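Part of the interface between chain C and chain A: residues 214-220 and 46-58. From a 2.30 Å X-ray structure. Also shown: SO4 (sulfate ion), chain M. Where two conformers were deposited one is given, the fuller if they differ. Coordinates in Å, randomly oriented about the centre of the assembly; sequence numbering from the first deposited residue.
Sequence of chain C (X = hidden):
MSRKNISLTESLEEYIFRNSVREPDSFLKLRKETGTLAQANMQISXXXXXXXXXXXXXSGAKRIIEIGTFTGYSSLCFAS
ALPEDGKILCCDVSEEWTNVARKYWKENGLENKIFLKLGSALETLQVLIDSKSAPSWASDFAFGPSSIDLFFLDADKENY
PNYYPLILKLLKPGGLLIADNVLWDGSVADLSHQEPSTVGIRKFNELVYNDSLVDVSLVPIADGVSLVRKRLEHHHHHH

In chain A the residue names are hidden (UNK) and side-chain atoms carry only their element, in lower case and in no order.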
# COMPACT_ATOMS: atom_id res chain seq x y z
N VAL C 214 3.04 -13.60 -10.11
CA VAL C 214 2.87 -12.48 -9.19
C VAL C 214 2.32 -11.23 -9.88
O VAL C 214 2.30 -11.14 -11.11
CB VAL C 214 4.20 -12.10 -8.44
CG1 VAL C 214 4.86 -13.33 -7.82
CG2 VAL C 214 5.17 -11.36 -9.37
N ASP C 215 1.86 -10.27 -9.07
CA ASP C 215 1.57 -8.91 -9.52
C ASP C 215 2.46 -7.95 -8.76
O ASP C 215 2.86 -8.23 -7.63
CB ASP C 215 0.11 -8.55 -9.27
CG ASP C 215 -0.84 -9.32 -10.16
OD1 ASP C 215 -0.68 -9.21 -11.40
OD2 ASP C 215 -1.75 -10.01 -9.64
N VAL C 216 2.78 -6.83 -9.38
CA VAL C 216 3.68 -5.86 -8.76
C VAL C 216 3.17 -4.41 -8.82
O VAL C 216 2.64 -3.96 -9.83
CB VAL C 216 5.14 -5.97 -9.34
CG1 VAL C 216 5.15 -5.87 -10.87
CG2 VAL C 216 6.10 -4.94 -8.71
N SER C 217 3.34 -3.71 -7.71
CA SER C 217 3.19 -2.26 -7.68
C SER C 217 4.45 -1.66 -7.08
O SER C 217 4.80 -1.95 -5.94
CB SER C 217 1.95 -1.85 -6.88
OG SER C 217 1.83 -0.44 -6.85
N LEU C 218 5.14 -0.84 -7.87
CA LEU C 218 6.39 -0.22 -7.44
C LEU C 218 6.13 1.23 -6.99
O LEU C 218 5.97 2.14 -7.80
CB LEU C 218 7.43 -0.27 -8.56
CG LEU C 218 8.91 -0.13 -8.17
CD1 LEU C 218 9.81 -0.48 -9.35
CD2 LEU C 218 9.26 1.27 -7.61
N VAL C 219 6.11 1.40 -5.68
CA VAL C 219 5.65 2.63 -5.04
C VAL C 219 6.85 3.54 -4.80
O VAL C 219 7.82 3.12 -4.17
CB VAL C 219 4.96 2.29 -3.69
CG1 VAL C 219 4.39 3.54 -3.03
CG2 VAL C 219 3.88 1.24 -3.89
N PRO C 220 6.79 4.80 -5.29
CA PRO C 220 7.94 5.68 -5.07
C PRO C 220 7.97 6.30 -3.67
O PRO C 220 8.09 7.52 -3.51
CB PRO C 220 7.80 6.73 -6.18
CG PRO C 220 6.32 6.80 -6.45
CD PRO C 220 5.74 5.44 -6.11
N UNK A 46 -1.32 4.79 -15.07
CA UNK A 46 -1.42 3.34 -14.99
C UNK A 46 -0.76 2.77 -13.72
O UNK A 46 -1.20 1.75 -13.21
c UNK A 46 0.09 3.99 -16.74
c UNK A 46 -0.63 5.23 -16.30
c UNK A 46 -0.71 2.85 -16.26
N UNK A 47 0.28 3.44 -13.24
CA UNK A 47 0.96 3.11 -11.99
C UNK A 47 0.03 3.18 -10.78
O UNK A 47 0.06 2.29 -9.92
c UNK A 47 3.31 4.58 -13.98
c UNK A 47 3.37 3.83 -12.66
o UNK A 47 2.24 5.11 -14.35
o UNK A 47 4.34 4.65 -14.67
c UNK A 47 2.16 4.05 -11.75
N UNK A 48 -0.79 4.23 -10.70
CA UNK A 48 -1.74 4.32 -9.60
C UNK A 48 -2.81 3.25 -9.74
O UNK A 48 -3.18 2.61 -8.76
o UNK A 48 -4.74 7.23 -7.08
c UNK A 48 -2.36 5.71 -9.46
o UNK A 48 -3.55 8.11 -8.73
c UNK A 48 -3.36 5.76 -8.31
c UNK A 48 -3.92 7.13 -8.03
N UNK A 49 -3.30 3.05 -10.96
CA UNK A 49 -4.21 1.96 -11.26
C UNK A 49 -3.78 0.60 -10.73
O UNK A 49 -4.60 -0.11 -10.11
N UNK A 50 -2.51 0.24 -10.94
CA UNK A 50 -1.97 -1.06 -10.50
C UNK A 50 -1.79 -1.11 -8.99
O UNK A 50 -1.85 -2.17 -8.37
o UNK A 50 0.25 -2.83 -14.47
c UNK A 50 -0.65 -1.36 -11.21
c UNK A 50 0.32 -2.46 -13.30
c UNK A 50 -0.78 -1.57 -12.71
n UNK A 50 1.32 -2.79 -12.49
N UNK A 51 -1.54 0.06 -8.40
CA UNK A 51 -1.46 0.21 -6.95
C UNK A 51 -2.83 -0.09 -6.32
O UNK A 51 -2.93 -0.82 -5.33
c UNK A 51 0.10 1.35 -2.96
c UNK A 51 -0.85 1.89 -5.12
c UNK A 51 -0.05 1.09 -4.32
c UNK A 51 -1.00 1.63 -6.60
c UNK A 51 -1.49 2.98 -4.55
c UNK A 51 -1.33 3.26 -3.19
c UNK A 51 -0.53 2.44 -2.40
N UNK A 52 -3.88 0.47 -6.92
CA UNK A 52 -5.26 0.22 -6.50
C UNK A 52 -5.66 -1.24 -6.73
O UNK A 52 -6.37 -1.85 -5.93
c UNK A 52 -7.04 3.39 -8.04
c UNK A 52 -6.07 2.66 -7.13
c UNK A 52 -6.21 1.14 -7.27
c UNK A 52 -6.25 3.12 -5.68
N UNK A 53 -5.19 -1.80 -7.85
CA UNK A 53 -5.41 -3.20 -8.17
C UNK A 53 -4.85 -4.10 -7.06
O UNK A 53 -5.58 -4.92 -6.49
c UNK A 53 -5.04 -4.91 -10.02
c UNK A 53 -4.78 -3.50 -9.53
n UNK A 53 -5.97 -5.04 -10.96
o UNK A 53 -4.40 -5.87 -9.57
N UNK A 54 -3.58 -3.90 -6.73
CA UNK A 54 -2.90 -4.73 -5.75
C UNK A 54 -3.47 -4.59 -4.33
O UNK A 54 -3.62 -5.58 -3.63
c UNK A 54 -1.35 -4.55 -5.81
c UNK A 54 -0.66 -5.89 -5.52
c UNK A 54 -0.86 -3.45 -4.87
c UNK A 54 0.77 -5.98 -6.00
N UNK A 55 -3.81 -3.35 -3.94
CA UNK A 55 -4.50 -3.09 -2.67
C UNK A 55 -5.87 -3.76 -2.55
O UNK A 55 -6.24 -4.21 -1.47
c UNK A 55 -4.64 -1.59 -2.42
c UNK A 55 -3.36 -0.83 -2.09
c UNK A 55 -2.77 -1.27 -0.73
c UNK A 55 -3.68 0.65 -2.12
N UNK A 56 -6.62 -3.81 -3.66
CA UNK A 56 -7.89 -4.54 -3.71
C UNK A 56 -7.73 -6.04 -3.40
O UNK A 56 -8.51 -6.61 -2.64
o UNK A 56 -8.83 -2.99 -5.34
c UNK A 56 -9.90 -5.16 -5.16
c UNK A 56 -8.57 -4.37 -5.09
N UNK A 57 -6.73 -6.67 -3.99
CA UNK A 57 -6.48 -8.10 -3.80
C UNK A 57 -5.92 -8.41 -2.42
O UNK A 57 -6.40 -9.30 -1.74
n UNK A 57 -5.02 -9.41 -9.77
c UNK A 57 -5.54 -8.62 -4.89
c UNK A 57 -5.94 -9.06 -8.67
c UNK A 57 -6.11 -8.48 -6.29
c UNK A 57 -5.25 -9.13 -7.33
N UNK A 58 -4.92 -7.64 -2.02
CA UNK A 58 -4.35 -7.71 -0.67
C UNK A 58 -5.43 -7.59 0.42
O UNK A 58 -5.43 -8.36 1.37
c UNK A 58 -1.00 -5.77 -1.47
c UNK A 58 -2.84 -6.49 0.96
c UNK A 58 -3.25 -6.62 -0.48
c UNK A 58 -2.02 -6.94 -1.35
S SO4 M . -5.50 -13.62 -8.35
O1 SO4 M . -4.45 -14.03 -7.43
O2 SO4 M . -5.04 -12.54 -9.20
O3 SO4 M . -5.86 -14.76 -9.17
O4 SO4 M . -6.65 -13.16 -7.58
O HOH W 1 1.93 0.45 -9.34
O HOH W 2 -3.65 -7.88 -11.98

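Position 46 has three side-chain carbons that close a ring onto the backbone N, which defines proline; the side chain of Pro A46 is out of reach of the strand. Position 47 carries three carbons, the third bearing two oxygens: a glutamate. The end of Glu A47 leads away, but its backbone O accepts a hydrogen bond from water 1 (2.7 Å), which also lies 2.6 Å from Ser C217 OG. Position 48 has the same carboxylate pattern, extended (chi1 to chi3 all near 180°), with its CA-to-CB bond pointing away from the strand and no contact with it, so it is Glu A48. Position 49 has no side-chain atoms and is Gly A49; an ideal CB there would be crowded by Pro A46 O at 3.2 Å.

At position 50 the third carbon carries one O and one N, giving glutamine. The amide NE2 of Gln A50 lies 3.2 Å from Val C216 O. Position 51 shows one carbon followed by a six-carbon ring with no heteroatom: phenylalanine. Ser C217 OG approaches Phe A51 CA to 3.4 Å and sits at the ring edge, near its plane, while Val C219 CG2 packs 3.9 Å from Phe A51 CE1. Position 52 has four carbons forked at the second and points away, as Leu A52.

Position 53 has two carbons, the second with one O and one N: asparagine. Asn A53 points toward the strand without direct contact, and water 2 donates to its OD1 (3.2 Å). Position 54 has four carbons forked at the first, one arm two carbons long, hence isoleucine. Ile A54 CD1 reaches Asp C215 O at 3.5 Å, and its CG2 lies 3.8 Å from Ser C217 CB. Position 55, forked at the second of four carbons, is Leu A55, out of reach. Position 56 has one carbon bearing an O and a C; Thr A56 OG1 donates to Leu A52 O (2.8 Å). Position 57 is four carbons in a row ending in N, a lysine. Lys A57 NZ forms a salt bridge with Asp C215 OD2 at 3.3 Å, its hydrogen bond weak, and also donates to sulfate O2 (3.2 Å). Water 2 accepts from Lys A57 NZ (3.0 Å) and donates weakly to Asp C215 OD1 (3.3 Å). Position 58 repeats the isoleucine fork; Ile A58 makes no contact.

The contact works through helical periodicity. Positions 47, 50, 51, 54 and 57 meet a strand whose Asp C215 and Ser C217 point toward the helix, with closest register at Ser C217 and Phe A51 (CA to CA, 5.3 Å). Ser C217 packs against Phe A51 and Ile A54 at the centre, and Val C219 against the Phe A51 ring toward the C-terminal end of the strand. At the Asp C215 end, water 2 supplements the Lys A57 salt bridge.

Chain A, residues 46-58: PEEGQFLNILTKI
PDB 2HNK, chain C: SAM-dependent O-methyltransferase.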